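Local coordinates for predicted flavin-nucleotide-binding protein from COG3576 family structurally related to pyridoxine 5'-phosphate oxidase (Lactobacillus delbrueckii subsp. bulgaricus, PDB 2HTD) that is of unproven function but probably binds a flavin nucleotide and may act as a pyridoxamine 5'-phosphate oxidase-like oxidoreductase, at residues N26-E31 / V101-T106; G55-M60 / E72-E77; E80-G85 / A107-D112; K117-K122 / A128-L133. One frame throughout, in Å; residues are numbered along the deposited sequence.

Interaction 1 of 4, residues N26-E31 / V101-T106; sequences NKLTEE and VRVLAT. With SO4 (sulfate ion), chain E.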
loop_
_atom_site.group_PDB
_atom_site.type_symbol
_atom_site.label_atom_id
_atom_site.label_comp_id
_atom_site.label_asym_id
_atom_site.label_seq_id
_atom_site.Cartn_x
_atom_site.Cartn_y
_atom_site.Cartn_z
ATOM N N ASN B 26 -15.814 -4.504 -11.774
ATOM C CA ASN B 26 -14.709 -5.354 -11.404
ATOM C C ASN B 26 -13.806 -5.645 -12.600
ATOM O O ASN B 26 -13.034 -6.596 -12.582
ATOM C CB ASN B 26 -15.209 -6.636 -10.765
ATOM C CG ASN B 26 -16.003 -7.496 -11.706
ATOM O OD1 ASN B 26 -16.399 -7.077 -12.802
ATOM N ND2 ASN B 26 -16.273 -8.718 -11.276
ATOM N N LYS B 27 -13.925 -4.830 -13.654
ATOM C CA LYS B 27 -13.183 -5.063 -14.898
ATOM C C LYS B 27 -12.235 -3.881 -15.138
ATOM O O LYS B 27 -12.686 -2.739 -15.230
ATOM C CB LYS B 27 -14.142 -5.230 -16.081
ATOM C CG LYS B 27 -14.843 -6.582 -16.107
ATOM C CD LYS B 27 -15.977 -6.582 -17.120
ATOM N N LEU B 28 -10.933 -4.156 -15.213
ATOM C CA LEU B 28 -9.940 -3.139 -15.611
ATOM C C LEU B 28 -10.113 -2.694 -17.038
ATOM O O LEU B 28 -10.531 -3.460 -17.893
ATOM C CB LEU B 28 -8.513 -3.662 -15.438
ATOM C CG LEU B 28 -8.149 -4.086 -14.029
ATOM C CD1 LEU B 28 -6.819 -4.847 -13.983
ATOM C CD2 LEU B 28 -8.148 -2.872 -13.055
ATOM N N THR B 29 -9.923 -1.406 -17.295
ATOM C CA THR B 29 -9.815 -0.926 -18.683
ATOM C C THR B 29 -8.414 -1.277 -19.188
ATOM O O THR B 29 -7.517 -1.629 -18.381
ATOM C CB THR B 29 -9.969 0.593 -18.754
ATOM O OG1 THR B 29 -8.931 1.207 -17.979
ATOM C CG2 THR B 29 -11.360 1.013 -18.207
ATOM N N GLU B 30 -8.198 -1.089 -20.486
ATOM C CA GLU B 30 -6.870 -1.361 -21.042
ATOM C C GLU B 30 -5.822 -0.461 -20.418
ATOM O O GLU B 30 -4.734 -0.921 -20.109
ATOM C CB GLU B 30 -6.853 -1.226 -22.560
ATOM C CG GLU B 30 -5.468 -1.624 -23.179
ATOM C CD GLU B 30 -5.075 -3.120 -23.017
ATOM O OE1 GLU B 30 -5.835 -3.917 -22.412
ATOM O OE2 GLU B 30 -3.985 -3.508 -23.509
ATOM N N GLU B 31 -6.148 0.809 -20.171
ATOM C CA GLU B 31 -5.173 1.708 -19.565
ATOM C C GLU B 31 -4.817 1.195 -18.207
ATOM O O GLU B 31 -3.650 1.317 -17.720
ATOM C CB GLU B 31 -5.750 3.134 -19.471
ATOM C CG GLU B 31 -4.899 4.163 -18.743
ATOM C CD GLU B 31 -5.375 4.514 -17.343
ATOM O OE1 GLU B 31 -6.478 4.095 -16.935
ATOM O OE2 GLU B 31 -4.669 5.284 -16.640
ATOM N N VAL B 101 -4.372 3.327 -10.514
ATOM C CA VAL B 101 -5.563 2.502 -10.346
ATOM C C VAL B 101 -5.385 1.632 -9.122
ATOM O O VAL B 101 -4.265 1.224 -8.821
ATOM C CB VAL B 101 -5.849 1.661 -11.592
ATOM C CG1 VAL B 101 -4.688 0.693 -11.938
ATOM C CG2 VAL B 101 -7.106 0.871 -11.407
ATOM N N ARG B 102 -6.472 1.363 -8.403
ATOM C CA ARG B 102 -6.429 0.496 -7.240
ATOM C C ARG B 102 -7.495 -0.520 -7.390
ATOM O O ARG B 102 -8.532 -0.244 -8.013
ATOM C CB ARG B 102 -6.667 1.300 -5.948
ATOM C CG ARG B 102 -7.019 0.455 -4.751
ATOM C CD ARG B 102 -6.725 1.199 -3.454
ATOM N NE ARG B 102 -7.343 2.529 -3.422
ATOM C CZ ARG B 102 -8.604 2.768 -3.056
ATOM N NH1 ARG B 102 -9.435 1.776 -2.682
ATOM N NH2 ARG B 102 -9.057 4.003 -3.065
ATOM N N VAL B 103 -7.265 -1.715 -6.871
ATOM C CA VAL B 103 -8.315 -2.697 -6.811
ATOM C C VAL B 103 -8.469 -3.229 -5.411
ATOM O O VAL B 103 -7.576 -3.150 -4.605
ATOM C CB VAL B 103 -8.114 -3.874 -7.793
ATOM C CG1 VAL B 103 -8.005 -3.360 -9.232
ATOM C CG2 VAL B 103 -6.945 -4.727 -7.413
ATOM N N LEU B 104 -9.657 -3.744 -5.143
ATOM C CA LEU B 104 -9.930 -4.587 -3.974
ATOM C C LEU B 104 -10.207 -5.967 -4.561
ATOM O O LEU B 104 -10.997 -6.101 -5.503
ATOM C CB LEU B 104 -11.157 -4.079 -3.172
ATOM C CG LEU B 104 -11.542 -4.881 -1.934
ATOM C CD1 LEU B 104 -10.415 -4.853 -0.893
ATOM C CD2 LEU B 104 -12.836 -4.335 -1.339
ATOM N N ALA B 105 -9.553 -6.987 -3.995
ATOM C CA ALA B 105 -9.631 -8.349 -4.527
ATOM C C ALA B 105 -9.714 -9.372 -3.403
ATOM O O ALA B 105 -9.296 -9.128 -2.262
ATOM C CB ALA B 105 -8.418 -8.648 -5.387
ATOM N N THR B 106 -10.248 -10.536 -3.747
ATOM C CA THR B 106 -10.155 -11.700 -2.889
ATOM C C THR B 106 -9.065 -12.599 -3.446
ATOM O O THR B 106 -8.878 -12.646 -4.641
ATOM C CB THR B 106 -11.506 -12.447 -2.839
ATOM O OG1 THR B 106 -11.838 -12.861 -4.145
ATOM C CG2 THR B 106 -12.610 -11.561 -2.321
HETATM S S SO4 E . -7.278 7.196 -2.267
HETATM O O1 SO4 E . -6.742 5.850 -2.558
HETATM O O2 SO4 E . -8.736 7.145 -2.453
HETATM O O3 SO4 E . -6.871 7.646 -0.894
HETATM O O4 SO4 E . -6.774 8.199 -3.201
#
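Leu28 meets Val103 and Val101 through one methyl group. Its CD2 lies 3.9 Å from Val103 CG1 and 4.2 Å from Val101 CG2, so the end of the leucine spans two valines on the same face of strand 99-110. The side chain of Leu28 lies roughly perpendicular to that of Val103. The Leu28 CG is set opposite the carbonyl carbon (chi1 -59°), which brings the branched end nearer the strand than the start of the side chain suggests. The contact is small, wholly apolar and buried. Ile135 of strand 129-139 and Val33 of helix 30-38 also touch Leu28. Its backbone is also bonded to Pro65. Thr29 follows at the N-cap of helix 30-38, and its N is bonded to Gln32 OE1. Between the two valines, Arg102 points to the other face of the strand. Its chain bends at chi3 (52°), and NH2 gives sulfate O1 a bond of 3.0 Å at 138°. A weak second bond from NH2 reaches sulfate O2. Phe139 makes a cation-pi contact with Arg102. Glu77 N, Ala78 N and Gln53 NE2 of the second subunit grip the same sulfate. An anion held between two subunits here is consistent with the flavin phosphate site of the FMN-binding split barrel fold.

Interaction 2 of 4, residues G55-M60 / E72-E77; sequences GPKGSM and EKTKGE. With SO4 (sulfate ion), chain I; SO4 (sulfate ion), chain C.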
loop_
_atom_site.group_PDB
_atom_site.type_symbol
_atom_site.label_atom_id
_atom_site.label_comp_id
_atom_site.label_asym_id
_atom_site.label_seq_id
_atom_site.Cartn_x
_atom_site.Cartn_y
_atom_site.Cartn_z
ATOM N N GLY B 55 3.279 -3.591 1.149
ATOM C CA GLY B 55 4.598 -3.845 0.568
ATOM C C GLY B 55 4.509 -4.038 -0.945
ATOM O O GLY B 55 3.448 -4.247 -1.499
ATOM N N PRO B 56 5.656 -3.941 -1.620
ATOM C CA PRO B 56 5.786 -4.076 -3.059
ATOM C C PRO B 56 5.646 -5.531 -3.517
ATOM O O PRO B 56 6.046 -6.424 -2.760
ATOM C CB PRO B 56 7.208 -3.575 -3.310
ATOM C CG PRO B 56 8.011 -3.856 -2.019
ATOM C CD PRO B 56 6.954 -3.664 -0.948
ATOM N N LYS B 57 5.089 -5.781 -4.711
ATOM C CA LYS B 57 5.076 -7.124 -5.306
ATOM C C LYS B 57 5.501 -7.066 -6.771
ATOM O O LYS B 57 4.717 -6.744 -7.638
ATOM C CB LYS B 57 3.688 -7.785 -5.215
ATOM C CG LYS B 57 3.352 -8.310 -3.847
ATOM C CD LYS B 57 4.156 -9.579 -3.450
ATOM C CE LYS B 57 3.924 -9.907 -1.952
ATOM N NZ LYS B 57 4.689 -11.074 -1.393
ATOM N N GLY B 58 6.756 -7.393 -7.023
ATOM C CA GLY B 58 7.311 -7.316 -8.369
ATOM C C GLY B 58 6.749 -8.306 -9.377
ATOM O O GLY B 58 6.835 -8.090 -10.589
ATOM N N SER B 59 6.200 -9.417 -8.888
ATOM C CA SER B 59 5.753 -10.509 -9.791
ATOM C C SER B 59 4.305 -10.415 -10.247
ATOM O O SER B 59 3.788 -11.368 -10.829
ATOM C CB SER B 59 5.960 -11.846 -9.117
ATOM O OG SER B 59 5.218 -11.888 -7.931
HETATM N N MSE B 60 3.637 -9.289 -9.999
HETATM C CA MSE B 60 2.240 -9.135 -10.377
HETATM C C MSE B 60 2.059 -9.205 -11.874
HETATM O O MSE B 60 2.845 -8.616 -12.620
HETATM C CB MSE B 60 1.710 -7.782 -9.875
HETATM C CG MSE B 60 0.196 -7.657 -9.861
HETATM SE SE MSE B 60 -0.611 -8.795 -8.617
HETATM C CE MSE B 60 0.344 -8.375 -7.086
ATOM N N GLU B 72 4.125 -15.765 -4.528
ATOM C CA GLU B 72 4.456 -15.541 -3.147
ATOM C C GLU B 72 5.703 -16.346 -2.829
ATOM O O GLU B 72 5.654 -17.575 -2.693
ATOM C CB GLU B 72 3.293 -15.927 -2.241
ATOM C CG GLU B 72 3.563 -15.672 -0.769
ATOM C CD GLU B 72 3.930 -14.218 -0.472
ATOM O OE1 GLU B 72 3.154 -13.317 -0.874
ATOM O OE2 GLU B 72 4.984 -13.963 0.153
ATOM N N LYS B 73 6.819 -15.634 -2.748
ATOM C CA LYS B 73 8.134 -16.245 -2.540
ATOM C C LYS B 73 8.561 -16.196 -1.088
ATOM O O LYS B 73 9.200 -17.098 -0.619
ATOM C CB LYS B 73 9.217 -15.527 -3.382
ATOM C CG LYS B 73 8.903 -15.406 -4.897
ATOM C CD LYS B 73 9.925 -14.506 -5.605
ATOM C CE LYS B 73 9.541 -14.201 -7.045
ATOM N NZ LYS B 73 10.489 -13.183 -7.678
ATOM N N THR B 74 8.197 -15.119 -0.406
ATOM C CA THR B 74 8.680 -14.817 0.942
ATOM C C THR B 74 7.846 -15.553 1.985
ATOM O O THR B 74 8.377 -16.037 2.973
ATOM C CB THR B 74 8.668 -13.272 1.182
ATOM O OG1 THR B 74 9.008 -12.961 2.537
ATOM C CG2 THR B 74 7.319 -12.689 0.901
ATOM N N LYS B 75 6.545 -15.657 1.741
ATOM C CA LYS B 75 5.627 -16.283 2.669
ATOM C C LYS B 75 5.768 -15.621 4.047
ATOM O O LYS B 75 6.022 -16.270 5.062
ATOM C CB LYS B 75 5.867 -17.788 2.677
ATOM C CG LYS B 75 5.668 -18.403 1.269
ATOM C CD LYS B 75 6.331 -19.761 1.159
ATOM C CE LYS B 75 6.377 -20.287 -0.263
ATOM N NZ LYS B 75 7.217 -21.536 -0.275
ATOM N N GLY B 76 5.623 -14.291 4.031
ATOM C CA GLY B 76 5.787 -13.445 5.219
ATOM C C GLY B 76 4.434 -12.938 5.704
ATOM O O GLY B 76 3.456 -13.681 5.698
ATOM N N GLU B 77 4.378 -11.688 6.150
ATOM C CA GLU B 77 3.127 -11.167 6.738
ATOM C C GLU B 77 1.941 -11.090 5.785
ATOM O O GLU B 77 0.847 -11.474 6.176
ATOM C CB GLU B 77 3.305 -9.795 7.369
ATOM C CG GLU B 77 2.181 -9.527 8.378
ATOM C CD GLU B 77 2.129 -8.113 8.900
ATOM O OE1 GLU B 77 3.204 -7.563 9.293
ATOM O OE2 GLU B 77 0.990 -7.573 8.945
HETATM S S SO4 I . 8.126 -10.431 -5.704
HETATM O O1 SO4 I . 9.106 -10.772 -6.750
HETATM O O2 SO4 I . 8.406 -11.201 -4.466
HETATM O O3 SO4 I . 8.372 -9.040 -5.238
HETATM O O4 SO4 I . 6.752 -10.637 -6.187
HETATM S S SO4 C . 6.148 -9.492 3.927
HETATM O O1 SO4 C . 6.665 -10.553 3.065
HETATM O O2 SO4 C . 4.726 -9.333 3.658
HETATM O O3 SO4 C . 6.406 -9.845 5.327
HETATM O O4 SO4 C . 6.924 -8.293 3.663
HETATM O O HOH W 1 6.699 -12.748 -3.315
#
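Lys57 NZ meets the Glu72 carboxylate on the syn side of OE1, 29° out of its plane. Lys57 NZ and Glu72 OE1 are 2.8 Å apart, in a salt bridge. The other oxygen, OE2, accepts from Lys75 N, but its modelled place is doubtful. Lys57 bends at chi2 (-72°) and then runs straight, which carries NZ across to the carboxylate. A water accepts from both Lys57 NZ and Lys73 N and donates to O2 of one sulfate. That sulfate sits over the type I turn from Lys57 to Met60, where Gly58 N, Ser59 N and Ser59 OG all donate to it. Ser59 OG meets sulfate O4 at 2.6 Å, and Lys73 NZ meets O1 at 2.9 Å from the other segment. The contact thus ties strand 52-57 and the turn that follows it to the loop between strand 67-72 and helix 77-83 in what is probably a split barrel. Without the lysine, as with an alanine here, the Glu72 carboxylate is likely to lose its counter-charge and the bridging water one of its donors. The second sulfate lies at the start of helix 77-83. Glu77 N donates to its O3 at 2.9 Å and an angle of 158°, while Thr74 OG1 gives O1 only a weak bond.

Interaction 3 of 4, residues E80-G85 / A107-D112; sequences ENIKRG and AEVHED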
loop_
_atom_site.group_PDB
_atom_site.type_symbol
_atom_site.label_atom_id
_atom_site.label_comp_id
_atom_site.label_asym_id
_atom_site.label_seq_id
_atom_site.Cartn_x
_atom_site.Cartn_y
_atom_site.Cartn_z
ATOM N N GLU B 80 0.670 -14.643 5.449
ATOM C CA GLU B 80 -0.020 -15.072 6.664
ATOM C C GLU B 80 -1.372 -14.368 6.800
ATOM O O GLU B 80 -2.330 -14.995 7.226
ATOM C CB GLU B 80 0.818 -14.782 7.897
ATOM C CG GLU B 80 2.116 -15.608 7.944
ATOM C CD GLU B 80 1.939 -17.127 8.191
ATOM O OE1 GLU B 80 0.808 -17.622 8.461
ATOM O OE2 GLU B 80 2.971 -17.836 8.120
ATOM N N ASN B 81 -1.463 -13.084 6.430
ATOM C CA ASN B 81 -2.757 -12.364 6.494
ATOM C C ASN B 81 -3.754 -12.936 5.509
ATOM O O ASN B 81 -4.927 -13.157 5.837
ATOM C CB ASN B 81 -2.623 -10.869 6.271
ATOM C CG ASN B 81 -1.842 -10.180 7.347
ATOM O OD1 ASN B 81 -1.672 -10.709 8.446
ATOM N ND2 ASN B 81 -1.346 -8.989 7.040
ATOM N N ILE B 82 -3.270 -13.228 4.304
ATOM C CA ILE B 82 -4.118 -13.810 3.264
ATOM C C ILE B 82 -4.586 -15.195 3.690
ATOM O O ILE B 82 -5.756 -15.530 3.527
ATOM C CB ILE B 82 -3.416 -13.850 1.914
ATOM C CG1 ILE B 82 -3.343 -12.435 1.309
ATOM C CG2 ILE B 82 -4.149 -14.821 0.944
ATOM C CD1 ILE B 82 -2.373 -12.270 0.111
ATOM N N LYS B 83 -3.683 -15.976 4.275
ATOM C CA LYS B 83 -4.017 -17.338 4.728
ATOM C C LYS B 83 -5.059 -17.282 5.844
ATOM O O LYS B 83 -5.807 -18.239 6.062
ATOM C CB LYS B 83 -2.737 -18.076 5.159
ATOM C CG LYS B 83 -2.963 -19.408 5.868
ATOM C CD LYS B 83 -1.653 -20.087 6.352
ATOM C CE LYS B 83 -1.926 -21.110 7.426
ATOM N NZ LYS B 83 -0.875 -22.159 7.422
ATOM N N ARG B 84 -5.113 -16.164 6.564
ATOM C CA ARG B 84 -6.077 -15.972 7.646
ATOM C C ARG B 84 -7.390 -15.350 7.158
ATOM O O ARG B 84 -8.305 -15.142 7.951
ATOM C CB ARG B 84 -5.447 -15.073 8.710
ATOM C CG ARG B 84 -6.163 -14.976 10.017
ATOM C CD ARG B 84 -5.494 -13.938 10.907
ATOM N NE ARG B 84 -4.100 -14.280 11.219
ATOM C CZ ARG B 84 -3.021 -13.590 10.831
ATOM N NH1 ARG B 84 -3.119 -12.477 10.103
ATOM N NH2 ARG B 84 -1.811 -14.015 11.193
ATOM N N GLY B 85 -7.480 -15.060 5.870
ATOM C CA GLY B 85 -8.725 -14.591 5.252
ATOM C C GLY B 85 -8.775 -13.155 4.789
ATOM O O GLY B 85 -9.821 -12.685 4.293
ATOM N N ALA B 107 -8.347 -13.295 -2.565
ATOM C CA ALA B 107 -7.205 -14.099 -2.925
ATOM C C ALA B 107 -7.572 -15.561 -3.001
ATOM O O ALA B 107 -8.380 -16.046 -2.209
ATOM C CB ALA B 107 -6.112 -13.936 -1.894
ATOM N N GLU B 108 -6.980 -16.248 -3.971
ATOM C CA GLU B 108 -7.132 -17.699 -4.167
ATOM C C GLU B 108 -5.706 -18.217 -4.222
ATOM O O GLU B 108 -4.965 -17.919 -5.159
ATOM C CB GLU B 108 -7.920 -17.937 -5.467
ATOM C CG GLU B 108 -7.818 -19.309 -6.148
ATOM C CD GLU B 108 -8.417 -19.319 -7.584
ATOM O OE1 GLU B 108 -9.657 -19.212 -7.677
ATOM O OE2 GLU B 108 -7.669 -19.450 -8.605
ATOM N N VAL B 109 -5.279 -18.939 -3.192
ATOM C CA VAL B 109 -3.888 -19.342 -3.107
ATOM C C VAL B 109 -3.692 -20.787 -3.540
ATOM O O VAL B 109 -4.417 -21.673 -3.084
ATOM C CB VAL B 109 -3.353 -19.195 -1.672
ATOM C CG1 VAL B 109 -1.900 -19.643 -1.581
ATOM C CG2 VAL B 109 -3.516 -17.752 -1.174
ATOM N N HIS B 110 -2.689 -21.020 -4.381
ATOM C CA HIS B 110 -2.395 -22.333 -4.915
ATOM C C HIS B 110 -1.004 -22.666 -4.507
ATOM O O HIS B 110 -0.067 -22.036 -4.970
ATOM C CB HIS B 110 -2.469 -22.291 -6.412
ATOM C CG HIS B 110 -3.819 -21.946 -6.933
ATOM N ND1 HIS B 110 -4.748 -22.908 -7.250
ATOM C CD2 HIS B 110 -4.386 -20.759 -7.229
ATOM C CE1 HIS B 110 -5.841 -22.327 -7.702
ATOM N NE2 HIS B 110 -5.644 -21.023 -7.704
ATOM N N GLU B 111 -0.854 -23.631 -3.608
ATOM C CA GLU B 111 0.460 -23.917 -3.021
ATOM C C GLU B 111 1.219 -24.953 -3.843
ATOM O O GLU B 111 2.303 -24.661 -4.373
ATOM C CB GLU B 111 0.326 -24.310 -1.543
ATOM C CG GLU B 111 -0.193 -23.128 -0.682
ATOM C CD GLU B 111 -0.092 -23.345 0.830
ATOM O OE1 GLU B 111 0.406 -24.416 1.256
ATOM O OE2 GLU B 111 -0.523 -22.429 1.582
ATOM N N ASP B 112 0.643 -26.138 -4.001
ATOM C CA ASP B 112 1.307 -27.199 -4.774
ATOM C C ASP B 112 0.321 -28.112 -5.501
ATOM O O ASP B 112 0.525 -29.317 -5.611
ATOM C CB ASP B 112 2.232 -28.023 -3.859
ATOM C CG ASP B 112 3.139 -28.991 -4.644
ATOM O OD1 ASP B 112 3.730 -28.582 -5.677
ATOM O OD2 ASP B 112 3.246 -30.164 -4.225
#
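Ile82 and Val109 lie aslant of each other, meeting through their CG2 methyls at 3.7 Å. The same Ile82 methyl also rests on Ala107 CB, at 3.6 Å. Ile82 CG2 stands opposite the backbone N, with CG1 turned beside that N (chi1 -74°), and it is this short branch that faces the strand. Ala107 and Val109 both point toward the helix, being two apart on one face of strand 99-110. The patch is small and lies near the surface. Helix 77-83 is thereby laid against one face of the antiparallel sheet, close to the helix's end. There Gly85 ends the last turn in a Schellman motif with phi 110°, an angle that calls for glycine. Arg84 folds back over this turn, and its NH1 donates to Asn81 OD1 at 2.8 Å, nearly in the guanidinium plane and 21° out of the carbonyl plane. Glu108 and His110 belong to the opposite face of the strand. His110 NE2 donates to Glu108 OE2 at 2.7 Å, in the ring plane, meeting the oxygen on its anti side. Asp113 OD2 is bonded to ND1, so both ring nitrogens are held and the rotation of the ring is fixed.

Interaction 4 of 4, residues K117-K122 / A128-L133; sequences KKVLAK and AFVVNL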
loop_
_atom_site.group_PDB
_atom_site.type_symbol
_atom_site.label_atom_id
_atom_site.label_comp_id
_atom_site.label_asym_id
_atom_site.label_seq_id
_atom_site.Cartn_x
_atom_site.Cartn_y
_atom_site.Cartn_z
ATOM N N LYS B 117 1.687 -25.989 -10.198
ATOM C CA LYS B 117 2.770 -26.607 -10.904
ATOM C C LYS B 117 2.875 -26.134 -12.353
ATOM O O LYS B 117 3.989 -25.959 -12.869
ATOM C CB LYS B 117 2.620 -28.129 -10.853
ATOM C CG LYS B 117 2.834 -28.704 -9.454
ATOM C CD LYS B 117 2.754 -30.212 -9.511
ATOM C CE LYS B 117 2.512 -30.836 -8.171
ATOM N NZ LYS B 117 1.821 -32.147 -8.388
ATOM N N LYS B 118 1.725 -25.979 -13.018
ATOM C CA LYS B 118 1.674 -25.527 -14.406
ATOM C C LYS B 118 2.187 -24.095 -14.526
ATOM O O LYS B 118 3.032 -23.790 -15.371
ATOM C CB LYS B 118 0.234 -25.612 -14.904
ATOM C CG LYS B 118 0.033 -25.294 -16.369
ATOM C CD LYS B 118 -1.271 -25.928 -16.894
ATOM N N VAL B 119 1.702 -23.227 -13.648
ATOM C CA VAL B 119 2.131 -21.833 -13.627
ATOM C C VAL B 119 3.630 -21.707 -13.306
ATOM O O VAL B 119 4.393 -20.968 -13.968
ATOM C CB VAL B 119 1.287 -21.029 -12.626
ATOM C CG1 VAL B 119 1.881 -19.633 -12.432
ATOM C CG2 VAL B 119 -0.181 -20.986 -13.127
ATOM N N LEU B 120 4.077 -22.442 -12.300
ATOM C CA LEU B 120 5.439 -22.273 -11.834
ATOM C C LEU B 120 6.452 -22.898 -12.780
ATOM O O LEU B 120 7.622 -22.541 -12.746
ATOM C CB LEU B 120 5.629 -22.807 -10.414
ATOM C CG LEU B 120 4.862 -22.045 -9.300
ATOM C CD1 LEU B 120 4.910 -22.841 -7.987
ATOM C CD2 LEU B 120 5.379 -20.625 -9.091
ATOM N N ALA B 121 6.014 -23.811 -13.640
ATOM C CA ALA B 121 6.937 -24.425 -14.598
ATOM C C ALA B 121 7.475 -23.385 -15.568
ATOM O O ALA B 121 8.521 -23.601 -16.187
ATOM C CB ALA B 121 6.253 -25.539 -15.369
ATOM N N LYS B 122 6.752 -22.279 -15.730
ATOM C CA LYS B 122 7.189 -21.184 -16.605
ATOM C C LYS B 122 8.113 -20.191 -15.883
ATOM O O LYS B 122 8.514 -19.182 -16.464
ATOM C CB LYS B 122 5.970 -20.449 -17.159
ATOM C CG LYS B 122 5.016 -21.373 -17.934
ATOM C CD LYS B 122 3.894 -20.591 -18.625
ATOM C CE LYS B 122 2.958 -21.526 -19.386
ATOM N N ALA B 128 7.615 -21.369 -4.873
ATOM C CA ALA B 128 6.742 -20.255 -4.539
ATOM C C ALA B 128 5.289 -20.737 -4.493
ATOM O O ALA B 128 4.933 -21.781 -5.081
ATOM C CB ALA B 128 6.891 -19.158 -5.576
ATOM N N PHE B 129 4.430 -19.968 -3.828
ATOM C CA PHE B 129 2.986 -20.131 -3.988
ATOM C C PHE B 129 2.451 -19.181 -5.040
ATOM O O PHE B 129 2.989 -18.075 -5.235
ATOM C CB PHE B 129 2.233 -19.902 -2.690
ATOM C CG PHE B 129 2.704 -20.745 -1.551
ATOM C CD1 PHE B 129 3.240 -22.011 -1.752
ATOM C CD2 PHE B 129 2.574 -20.284 -0.253
ATOM C CE1 PHE B 129 3.665 -22.772 -0.683
ATOM C CE2 PHE B 129 2.989 -21.058 0.815
ATOM C CZ PHE B 129 3.535 -22.296 0.603
ATOM N N VAL B 130 1.411 -19.616 -5.744
ATOM C CA VAL B 130 0.779 -18.810 -6.774
ATOM C C VAL B 130 -0.481 -18.243 -6.180
ATOM O O VAL B 130 -1.336 -18.976 -5.707
ATOM C CB VAL B 130 0.449 -19.669 -8.001
ATOM C CG1 VAL B 130 -0.379 -18.880 -9.094
ATOM C CG2 VAL B 130 1.724 -20.271 -8.572
ATOM N N VAL B 131 -0.553 -16.922 -6.133
ATOM C CA VAL B 131 -1.734 -16.268 -5.612
ATOM C C VAL B 131 -2.489 -15.622 -6.758
ATOM O O VAL B 131 -1.962 -14.769 -7.428
ATOM C CB VAL B 131 -1.402 -15.218 -4.589
ATOM C CG1 VAL B 131 -2.726 -14.628 -4.007
ATOM C CG2 VAL B 131 -0.481 -15.783 -3.515
ATOM N N ASN B 132 -3.723 -16.052 -6.965
ATOM C CA ASN B 132 -4.620 -15.424 -7.919
ATOM C C ASN B 132 -5.505 -14.440 -7.166
ATOM O O ASN B 132 -5.913 -14.698 -6.049
ATOM C CB ASN B 132 -5.485 -16.462 -8.619
ATOM C CG ASN B 132 -4.740 -17.199 -9.747
ATOM O OD1 ASN B 132 -3.563 -17.391 -9.689
ATOM N ND2 ASN B 132 -5.464 -17.635 -10.742
ATOM N N LEU B 133 -5.857 -13.340 -7.822
ATOM C CA LEU B 133 -6.600 -12.269 -7.176
ATOM C C LEU B 133 -7.806 -11.992 -8.036
ATOM O O LEU B 133 -7.661 -11.651 -9.208
ATOM C CB LEU B 133 -5.717 -11.042 -7.034
ATOM C CG LEU B 133 -4.528 -11.139 -6.085
ATOM C CD1 LEU B 133 -3.634 -9.931 -6.258
ATOM C CD2 LEU B 133 -5.029 -11.238 -4.685
#
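Leu120 and Val130 make the close-packed part of this contact. Val130 CG2 sits 3.7 Å from Leu120 CG and equally near Leu120 CD2, with the two side chains running antiparallel alongside each other. Leu120 CD1 comes still closer to backbone, lying 3.1 Å from Ala128 O, which is tight for a methyl group. The leucine's CG is opposite its carbonyl carbon (chi1 -66°), and this turns both branch methyls to the strand. Val119, one residue earlier, meets the same valine methyl: its CG1 is 3.9 Å from Val130 CG2, and a little farther from Val130 CG1. Leu120 CD2 and Ala128 CB are also more relaxed, at 4.1 Å. Helix 114-120 belongs to the connection between strands 99-110 and 129-139, which are antiparallel neighbours in the sheet, and this packing seats the helix against the start of the second of them. Leu71 of strand 67-72 touches Leu120, and Gln69 touches Val119. Cut back to an alanine, Leu120 would probably leave a gap beside Val130 and Ala128 and weaken the seating of the helix end. The far side of the helix is different. Lys117, Lys118, Ala121 and Lys122 are exposed there, and the ends of Lys118 and Lys122 are not modelled, in keeping with mobile side chains in solvent.

How the interactions relate
From the N terminus, interaction 1 opens at 26-31 and closes 70 residues later on strand 99-110. Interaction 2 falls wholly within that span, closing a short loop between 55-60 and 72-77. Interaction 3 opens at helix 77-83, still within the span of interaction 1, and closes beyond it on the same strand, so these two cross. Interaction 4 comes last and closes the shortest loop, between helix 114-120 and strand 129-139. That strand joins the set together: Glu72 N probably bonds Phe129 O, and His110 N probably bonds Val130 O, while Leu133 packs on Ala105. Interactions 1 and 2 also reach the second subunit.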